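PDB 4TX8: probable chitinase A from Chromobacterium violaceum, which probably hydrolyses chitin as a family 18 endochitinase and carries a small module of a chitin-binding family. Local coordinates for residues Y112-A117 against T396-W401; I136-A141 against K175-S180. One frame throughout, in Å; residues are numbered along the deposited sequence.

Contact 1 of 2, residues Y112-A117 against T396-W401; sequences YWHNFA and TWSINW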
ATOM      1  N   TYR A 112       3.252  -1.803  -2.931  1.00 20.09           N
ATOM      2  CA  TYR A 112       4.514  -1.813  -2.202  1.00 22.66           C
ATOM      3  C   TYR A 112       5.550  -2.694  -2.891  1.00 25.53           C
ATOM      4  O   TYR A 112       5.268  -3.832  -3.264  1.00 23.57           O
ATOM      5  CB  TYR A 112       4.306  -2.288  -0.762  1.00 18.68           C
ATOM      6  CG  TYR A 112       3.591  -1.288   0.117  1.00 19.56           C
ATOM      7  CD1 TYR A 112       2.208  -1.153   0.068  1.00 20.48           C
ATOM      8  CD2 TYR A 112       4.304  -0.469   0.986  1.00 18.92           C
ATOM      9  CE1 TYR A 112       1.552  -0.231   0.866  1.00 23.21           C
ATOM     10  CE2 TYR A 112       3.657   0.453   1.792  1.00 19.73           C
ATOM     11  CZ  TYR A 112       2.283   0.570   1.724  1.00 22.95           C
ATOM     12  OH  TYR A 112       1.642   1.485   2.524  1.00 22.36           O
ATOM     13  N   TRP A 113       6.750  -2.145  -3.045  1.00 23.04           N
ATOM     14  CA  TRP A 113       7.879  -2.837  -3.649  1.00 21.80           C
ATOM     15  C   TRP A 113       8.827  -3.309  -2.542  1.00 22.71           C
ATOM     16  O   TRP A 113       9.322  -2.497  -1.759  1.00 24.44           O
ATOM     17  CB  TRP A 113       8.580  -1.896  -4.640  1.00 19.55           C
ATOM     18  CG  TRP A 113       9.843  -2.401  -5.280  1.00 23.30           C
ATOM     19  CD1 TRP A 113       9.947  -3.143  -6.420  1.00 24.62           C
ATOM     20  CD2 TRP A 113      11.184  -2.150  -4.841  1.00 23.03           C
ATOM     21  NE1 TRP A 113      11.270  -3.386  -6.709  1.00 24.97           N
ATOM     22  CE2 TRP A 113      12.050  -2.787  -5.754  1.00 22.17           C
ATOM     23  CE3 TRP A 113      11.737  -1.456  -3.760  1.00 27.46           C
ATOM     24  CZ2 TRP A 113      13.437  -2.753  -5.618  1.00 23.77           C
ATOM     25  CZ3 TRP A 113      13.119  -1.423  -3.625  1.00 31.54           C
ATOM     26  CH2 TRP A 113      13.953  -2.068  -4.550  1.00 26.31           C
ATOM     27  N   HIS A 114       9.057  -4.620  -2.459  1.00 24.68           N
ATOM     28  CA  HIS A 114       9.895  -5.190  -1.398  1.00 24.68           C
ATOM     29  C   HIS A 114      11.361  -4.791  -1.534  1.00 23.07           C
ATOM     30  O   HIS A 114      12.033  -5.214  -2.474  1.00 24.44           O
ATOM     31  CB  HIS A 114       9.823  -6.723  -1.385  1.00 20.67           C
ATOM     32  CG  HIS A 114       8.455  -7.282  -1.142  1.00 24.02           C
ATOM     33  ND1 HIS A 114       8.226  -8.636  -1.013  1.00 21.31           N
ATOM     34  CD2 HIS A 114       7.248  -6.683  -1.010  1.00 27.61           C
ATOM     35  CE1 HIS A 114       6.937  -8.845  -0.810  1.00 25.58           C
ATOM     36  NE2 HIS A 114       6.322  -7.677  -0.804  1.00 23.98           N
ATOM     37  N   ASN A 115      11.863  -4.008  -0.585  1.00 18.04           N
ATOM     38  CA  ASN A 115      13.296  -3.742  -0.508  1.00 19.57           C
ATOM     39  C   ASN A 115      13.961  -4.826   0.341  1.00 23.48           C
ATOM     40  O   ASN A 115      14.777  -4.542   1.219  1.00 23.16           O
ATOM     41  CB  ASN A 115      13.563  -2.350   0.072  1.00 18.15           C
ATOM     42  CG  ASN A 115      15.037  -1.983   0.068  1.00 25.66           C
ATOM     43  OD1 ASN A 115      15.750  -2.235  -0.902  1.00 24.64           O
ATOM     44  ND2 ASN A 115      15.504  -1.411   1.170  1.00 25.91           N
ATOM     45  N   PHE A 116      13.587  -6.074   0.073  1.00 25.65           N
ATOM     46  CA  PHE A 116      14.044  -7.213   0.861  1.00 26.82           C
ATOM     47  C   PHE A 116      13.629  -8.522   0.201  1.00 29.87           C
ATOM     48  O   PHE A 116      12.862  -8.524  -0.764  1.00 23.47           O
ATOM     49  CB  PHE A 116      13.489  -7.146   2.291  1.00 24.44           C
ATOM     50  CG  PHE A 116      11.985  -7.047   2.366  1.00 24.08           C
ATOM     51  CD1 PHE A 116      11.353  -5.809   2.344  1.00 20.43           C
ATOM     52  CD2 PHE A 116      11.205  -8.189   2.472  1.00 24.46           C
ATOM     53  CE1 PHE A 116       9.969  -5.713   2.419  1.00 22.35           C
ATOM     54  CE2 PHE A 116       9.820  -8.100   2.545  1.00 23.45           C
ATOM     55  CZ  PHE A 116       9.202  -6.861   2.520  1.00 23.18           C
ATOM     56  N   ALA A 117      14.144  -9.632   0.725  1.00 26.39           N
ATOM     57  CA  ALA A 117      13.727 -10.958   0.283  1.00 23.78           C
ATOM     58  C   ALA A 117      12.756 -11.558   1.289  1.00 23.81           C
ATOM     59  O   ALA A 117      12.891 -11.343   2.493  1.00 25.86           O
ATOM     60  CB  ALA A 117      14.941 -11.875   0.095  1.00 21.29           C
ATOM     61  N   THR A 396      -2.401  -1.973  -2.700  1.00 24.07           N
ATOM     62  CA  THR A 396      -2.185  -3.387  -2.402  1.00 25.39           C
ATOM     63  C   THR A 396      -0.820  -3.713  -1.830  1.00 23.45           C
ATOM     64  O   THR A 396       0.193  -3.171  -2.267  1.00 21.88           O
ATOM     65  CB  THR A 396      -2.318  -4.280  -3.649  1.00 30.56           C
ATOM     66  OG1 THR A 396      -2.686  -3.486  -4.782  1.00 46.69           O
ATOM     67  CG2 THR A 396      -3.327  -5.349  -3.409  1.00 28.88           C
ATOM     68  N   TRP A 397      -0.812  -4.629  -0.870  1.00 19.44           N
ATOM     69  CA  TRP A 397       0.377  -5.395  -0.546  1.00 21.06           C
ATOM     70  C   TRP A 397       0.284  -6.700  -1.326  1.00 20.94           C
ATOM     71  O   TRP A 397      -0.561  -7.529  -1.006  1.00 20.74           O
ATOM     72  CB  TRP A 397       0.464  -5.674   0.953  1.00 19.24           C
ATOM     73  CG  TRP A 397       1.728  -6.351   1.373  1.00 21.58           C
ATOM     74  CD1 TRP A 397       1.948  -7.694   1.479  1.00 21.23           C
ATOM     75  CD2 TRP A 397       2.952  -5.712   1.748  1.00 21.62           C
ATOM     76  NE1 TRP A 397       3.237  -7.931   1.898  1.00 21.51           N
ATOM     77  CE2 TRP A 397       3.875  -6.730   2.067  1.00 22.09           C
ATOM     78  CE3 TRP A 397       3.358  -4.378   1.844  1.00 20.24           C
ATOM     79  CZ2 TRP A 397       5.178  -6.455   2.474  1.00 24.63           C
ATOM     80  CZ3 TRP A 397       4.658  -4.107   2.249  1.00 21.72           C
ATOM     81  CH2 TRP A 397       5.550  -5.140   2.559  1.00 22.52           C
ATOM     82  N   SER A 398       1.122  -6.904  -2.343  1.00 21.70           N
ATOM     83  CA  SER A 398       2.207  -6.004  -2.716  1.00 21.72           C
ATOM     84  C   SER A 398       2.530  -6.172  -4.194  1.00 25.63           C
ATOM     85  O   SER A 398       2.028  -7.087  -4.846  1.00 27.26           O
ATOM     86  CB  SER A 398       3.460  -6.299  -1.890  1.00 21.20           C
ATOM     87  OG  SER A 398       3.935  -7.609  -2.173  1.00 22.32           O
ATOM     88  N   ILE A 399       3.390  -5.300  -4.710  1.00 20.36           N
ATOM     89  CA  ILE A 399       3.893  -5.428  -6.072  1.00 23.15           C
ATOM     90  C   ILE A 399       4.611  -6.768  -6.267  1.00 24.43           C
ATOM     91  O   ILE A 399       4.400  -7.460  -7.266  1.00 25.66           O
ATOM     92  CB  ILE A 399       4.843  -4.260  -6.421  1.00 23.67           C
ATOM     93  CG1 ILE A 399       4.071  -2.935  -6.400  1.00 19.48           C
ATOM     94  CG2 ILE A 399       5.514  -4.487  -7.769  1.00 18.87           C
ATOM     95  CD1 ILE A 399       4.879  -1.739  -6.858  1.00 21.02           C
ATOM     96  N   ASN A 400       5.440  -7.144  -5.297  1.00 22.76           N
ATOM     97  CA  ASN A 400       6.196  -8.392  -5.378  1.00 22.59           C
ATOM     98  C   ASN A 400       5.318  -9.638  -5.337  1.00 23.80           C
ATOM     99  O   ASN A 400       5.532 -10.573  -6.108  1.00 23.30           O
ATOM    100  CB  ASN A 400       7.228  -8.457  -4.258  1.00 22.60           C
ATOM    101  CG  ASN A 400       8.358  -7.470  -4.458  1.00 25.05           C
ATOM    102  OD1 ASN A 400       8.130  -6.264  -4.546  1.00 20.69           O
ATOM    103  ND2 ASN A 400       9.584  -7.977  -4.532  1.00 19.88           N
ATOM    104  N   TRP A 401       4.339  -9.663  -4.438  1.00 20.56           N
ATOM    105  CA  TRP A 401       3.444 -10.810  -4.375  1.00 22.55           C
ATOM    106  C   TRP A 401       2.598 -10.890  -5.639  1.00 24.49           C
ATOM    107  O   TRP A 401       2.337 -11.981  -6.146  1.00 25.69           O
ATOM    108  CB  TRP A 401       2.555 -10.759  -3.131  1.00 20.92           C
ATOM    109  CG  TRP A 401       3.225 -11.347  -1.933  1.00 21.54           C
ATOM    110  CD1 TRP A 401       3.587 -10.697  -0.791  1.00 22.23           C
ATOM    111  CD2 TRP A 401       3.643 -12.709  -1.770  1.00 24.49           C
ATOM    112  NE1 TRP A 401       4.192 -11.573   0.081  1.00 25.06           N
ATOM    113  CE2 TRP A 401       4.240 -12.815  -0.498  1.00 25.02           C
ATOM    114  CE3 TRP A 401       3.563 -13.851  -2.574  1.00 26.94           C
ATOM    115  CZ2 TRP A 401       4.757 -14.014  -0.013  1.00 25.27           C
ATOM    116  CZ3 TRP A 401       4.079 -15.045  -2.089  1.00 27.51           C
ATOM    117  CH2 TRP A 401       4.666 -15.116  -0.821  1.00 26.03           C
TER
HETATM  118  O   HOH W   1      11.582  -5.789  -5.119  1.00 21.16           O

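Contact 2 of 2, residues I136-A141 against K175-S180; sequences IVVAFA and KKVVLS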
ATOM      1  N   ILE A 136       4.624   3.616  -6.762  1.00 22.97           N
ATOM      2  CA  ILE A 136       5.496   2.550  -6.293  1.00 22.20           C
ATOM      3  C   ILE A 136       6.038   2.905  -4.914  1.00 24.18           C
ATOM      4  O   ILE A 136       6.825   3.840  -4.771  1.00 24.74           O
ATOM      5  CB  ILE A 136       6.661   2.311  -7.269  1.00 23.34           C
ATOM      6  CG1 ILE A 136       6.122   2.044  -8.678  1.00 29.25           C
ATOM      7  CG2 ILE A 136       7.526   1.161  -6.792  1.00 21.25           C
ATOM      8  CD1 ILE A 136       7.173   2.132  -9.764  1.00 29.97           C
ATOM      9  N   VAL A 137       5.607   2.164  -3.899  1.00 22.61           N
ATOM     10  CA  VAL A 137       5.994   2.469  -2.528  1.00 21.50           C
ATOM     11  C   VAL A 137       7.111   1.556  -2.046  1.00 23.55           C
ATOM     12  O   VAL A 137       6.900   0.363  -1.832  1.00 23.56           O
ATOM     13  CB  VAL A 137       4.806   2.347  -1.563  1.00 21.42           C
ATOM     14  CG1 VAL A 137       5.202   2.852  -0.189  1.00 20.86           C
ATOM     15  CG2 VAL A 137       3.609   3.121  -2.092  1.00 18.41           C
ATOM     16  N   VAL A 138       8.296   2.130  -1.865  1.00 22.76           N
ATOM     17  CA  VAL A 138       9.470   1.370  -1.459  1.00 22.22           C
ATOM     18  C   VAL A 138       9.403   0.987   0.019  1.00 22.22           C
ATOM     19  O   VAL A 138       9.323   1.847   0.896  1.00 24.39           O
ATOM     20  CB  VAL A 138      10.761   2.162  -1.736  1.00 24.89           C
ATOM     21  CG1 VAL A 138      11.965   1.432  -1.166  1.00 22.70           C
ATOM     22  CG2 VAL A 138      10.925   2.387  -3.236  1.00 23.01           C
ATOM     23  N   ALA A 139       9.433  -0.316   0.277  1.00 19.61           N
ATOM     24  CA  ALA A 139       9.279  -0.860   1.621  1.00 21.73           C
ATOM     25  C   ALA A 139      10.520  -1.649   2.050  1.00 26.09           C
ATOM     26  O   ALA A 139      10.796  -2.701   1.478  1.00 29.17           O
ATOM     27  CB  ALA A 139       8.052  -1.750   1.672  1.00 21.17           C
ATOM     28  N   PHE A 140      11.259  -1.182   3.057  1.00 25.66           N
ATOM     29  CA  PHE A 140      10.933  -0.001   3.853  1.00 23.04           C
ATOM     30  C   PHE A 140      12.189   0.795   4.181  1.00 28.09           C
ATOM     31  O   PHE A 140      13.304   0.357   3.901  1.00 28.60           O
ATOM     32  CB  PHE A 140      10.267  -0.392   5.174  1.00 21.80           C
ATOM     33  CG  PHE A 140       8.959  -1.105   5.025  1.00 22.66           C
ATOM     34  CD1 PHE A 140       7.769  -0.393   4.982  1.00 20.89           C
ATOM     35  CD2 PHE A 140       8.912  -2.488   4.962  1.00 21.95           C
ATOM     36  CE1 PHE A 140       6.552  -1.050   4.859  1.00 21.07           C
ATOM     37  CE2 PHE A 140       7.699  -3.153   4.839  1.00 24.61           C
ATOM     38  CZ  PHE A 140       6.520  -2.432   4.788  1.00 22.65           C
ATOM     39  N   ALA A 141      12.000   1.949   4.810  1.00 27.86           N
ATOM     40  CA  ALA A 141      13.095   2.640   5.476  1.00 26.82           C
ATOM     41  C   ALA A 141      13.323   1.991   6.839  1.00 29.88           C
ATOM     42  O   ALA A 141      12.448   1.285   7.346  1.00 29.02           O
ATOM     43  CB  ALA A 141      12.793   4.126   5.627  1.00 25.80           C
ATOM     44  N   LYS A 175       4.885   7.849 -12.958  1.00 29.87           N
ATOM     45  CA  LYS A 175       4.742   7.155 -11.683  1.00 29.12           C
ATOM     46  C   LYS A 175       5.331   7.964 -10.533  1.00 29.26           C
ATOM     47  O   LYS A 175       6.249   8.760 -10.723  1.00 29.80           O
ATOM     48  CB  LYS A 175       5.412   5.777 -11.726  1.00 29.27           C
ATOM     49  CG  LYS A 175       4.627   4.698 -12.455  1.00 30.47           C
ATOM     50  CD  LYS A 175       4.976   4.646 -13.933  1.00 36.08           C
ATOM     51  CE  LYS A 175       4.367   3.426 -14.610  1.00 32.01           C
ATOM     52  NZ  LYS A 175       2.875   3.452 -14.593  1.00 30.05           N
ATOM     53  N   LYS A 176       4.795   7.754  -9.338  1.00 29.12           N
ATOM     54  CA  LYS A 176       5.401   8.290  -8.126  1.00 26.98           C
ATOM     55  C   LYS A 176       6.168   7.179  -7.422  1.00 26.80           C
ATOM     56  O   LYS A 176       5.732   6.027  -7.408  1.00 25.61           O
ATOM     57  CB  LYS A 176       4.343   8.882  -7.195  1.00 30.25           C
ATOM     58  CG  LYS A 176       3.614  10.081  -7.771  1.00 35.10           C
ATOM     59  CD  LYS A 176       4.573  11.232  -8.015  1.00 36.57           C
ATOM     60  CE  LYS A 176       3.878  12.388  -8.705  1.00 43.45           C
ATOM     61  NZ  LYS A 176       4.835  13.470  -9.071  1.00 48.45           N
ATOM     62  N   VAL A 177       7.320   7.523  -6.857  1.00 24.28           N
ATOM     63  CA  VAL A 177       8.109   6.571  -6.089  1.00 25.54           C
ATOM     64  C   VAL A 177       8.333   7.131  -4.693  1.00 25.64           C
ATOM     65  O   VAL A 177       9.045   8.119  -4.519  1.00 24.08           O
ATOM     66  CB  VAL A 177       9.465   6.276  -6.754  1.00 25.08           C
ATOM     67  CG1 VAL A 177      10.215   5.207  -5.970  1.00 22.00           C
ATOM     68  CG2 VAL A 177       9.268   5.842  -8.203  1.00 22.88           C
ATOM     69  N   VAL A 178       7.715   6.508  -3.697  1.00 23.31           N
ATOM     70  CA  VAL A 178       7.768   7.057  -2.350  1.00 27.90           C
ATOM     71  C   VAL A 178       8.386   6.056  -1.371  1.00 27.53           C
ATOM     72  O   VAL A 178       8.364   4.847  -1.599  1.00 26.16           O
ATOM     73  CB  VAL A 178       6.353   7.501  -1.876  1.00 37.78           C
ATOM     74  CG1 VAL A 178       5.390   7.551  -3.056  1.00 38.55           C
ATOM     75  CG2 VAL A 178       5.810   6.596  -0.791  1.00 37.78           C
ATOM     76  N   LEU A 179       8.963   6.580  -0.295  1.00 25.84           N
ATOM     77  CA  LEU A 179       9.629   5.761   0.707  1.00 27.03           C
ATOM     78  C   LEU A 179       8.697   5.494   1.878  1.00 27.06           C
ATOM     79  O   LEU A 179       8.180   6.429   2.482  1.00 27.08           O
ATOM     80  CB  LEU A 179      10.904   6.454   1.192  1.00 25.94           C
ATOM     81  CG  LEU A 179      11.704   5.708   2.257  1.00 26.17           C
ATOM     82  CD1 LEU A 179      12.124   4.346   1.735  1.00 24.19           C
ATOM     83  CD2 LEU A 179      12.915   6.521   2.692  1.00 23.04           C
ATOM     84  N   SER A 180       8.476   4.224   2.203  1.00 25.59           N
ATOM     85  CA  SER A 180       7.574   3.891   3.298  1.00 25.24           C
ATOM     86  C   SER A 180       8.298   3.710   4.626  1.00 25.90           C
ATOM     87  O   SER A 180       9.363   3.093   4.699  1.00 25.47           O
ATOM     88  CB  SER A 180       6.779   2.623   2.987  1.00 25.65           C
ATOM     89  OG  SER A 180       5.881   2.331   4.045  1.00 21.12           O
TER

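Contact 1 of 2, residues Y112-A117 against T396-W401
Y112 and T396 meet where two parallel strands run out, joined by a weak bond from Y112 N to T396 O (3.4 Å). A non-proline cis peptide, W397-S398, then turns the chain into helix 399-404, whose first residue donates I399 N to Y112 O at 2.8 Å. N400 reaches back: its OD1 accepts H114 N at 2.8 Å, a nearly straight bond (171°) whose donor stands above the amide plane. The amide lies almost parallel to the imidazole, N400 CB sitting over the ring centre in a CH-pi contact, while F116 CZ approaches the opposite face. H114 NE2 and S398 OG share a hydrogen bond of 2.8 Å. With OG between backbone N and carbonyl carbon (chi1 64°), S398 also caps the helix by accepting W401 N. In the aromatic cluster here, the H114 edge points at the W401 face (offset edge-to-face, planes at 75°), H114 and W397 lie near parallel but slid apart, and W397 CE3 packs against Y112 CB (3.5 Å). As in relatives, W397 probably lines the substrate cleft. This first-to-last strand pairing closes the family 18 TIM barrel; strand 135-143 flanks Y112 and W113, and S351, just after strand 345-350, bonds the W397-S398 backbone.

Contact 2 of 2, residues I136-A141 against K175-S180
I136, V137 and V138 pair in parallel register with V177, V178 and L179, the strand segments crossing at -23°. Backbone bonds alternate: I136 N to K176 O (2.7 Å), V178 N to I136 O, V138 N to V178 O, S180 N to V138 O. Beyond the cis peptide that precedes F140 the ladder slips by one residue, and it is A141 N that reaches S180 O (2.9 Å).

Packing is closest from the middle of the ladder to S180. V137 CG1 touches S180 CB at 3.6 Å and V178 CG2 at 3.8 Å on one face of the sheet, while on the other V138 meets V177 and L179 through methyl groups. S180 OG, anti to the backbone N (chi1 -178°), lies at the edge of the F140 ring, 3.4 Å from CD1, and is hydrogen-bonded to D216; A139 CB lies over the centre of the same ring. That ring is partly exposed, close to a citrate, probably from the crystallisation liquor, that also lies near W397.

Side-chain contact thins at the opposite end, although the backbone bond there is short. K175 CB only brushes I136 CD1 (4.5 Å), its amine going to the carbonyls of A131 and W133. K176 is partly exposed, its amine in a weak, long ion pair with D213.

Strand 135-143, helix 160-171 and strand 176-182 form a beta-alpha-beta crossover, the building unit of the TIM barrel; S180 opens the SxGG motif and D213 the DxxDxDxE motif of family 18 chitinases.

How the contacts relate
The two contacts lie about 10 Å apart between centres, on neighbouring parts of one barrel sheet. Along the chain both segments of contact 2 fall between those of contact 1. They illustrate how a TIM barrel is made: crossovers join successive strands, as in contact 2, and the pairing of the barrel's first strand, 108-114, with its last, 393-397, shuts it in contact 1. Strands 108-114 and 135-143, neighbours in the sheet, are probably joined by hydrogen bonds from W113 N to V137 O (2.8 Å) and N115 N to A139 O. Inside the barrel, one oxygen of the family 18 signature, OD2 of D216, takes a bond from each contact, through Y112 OH and S180 OG.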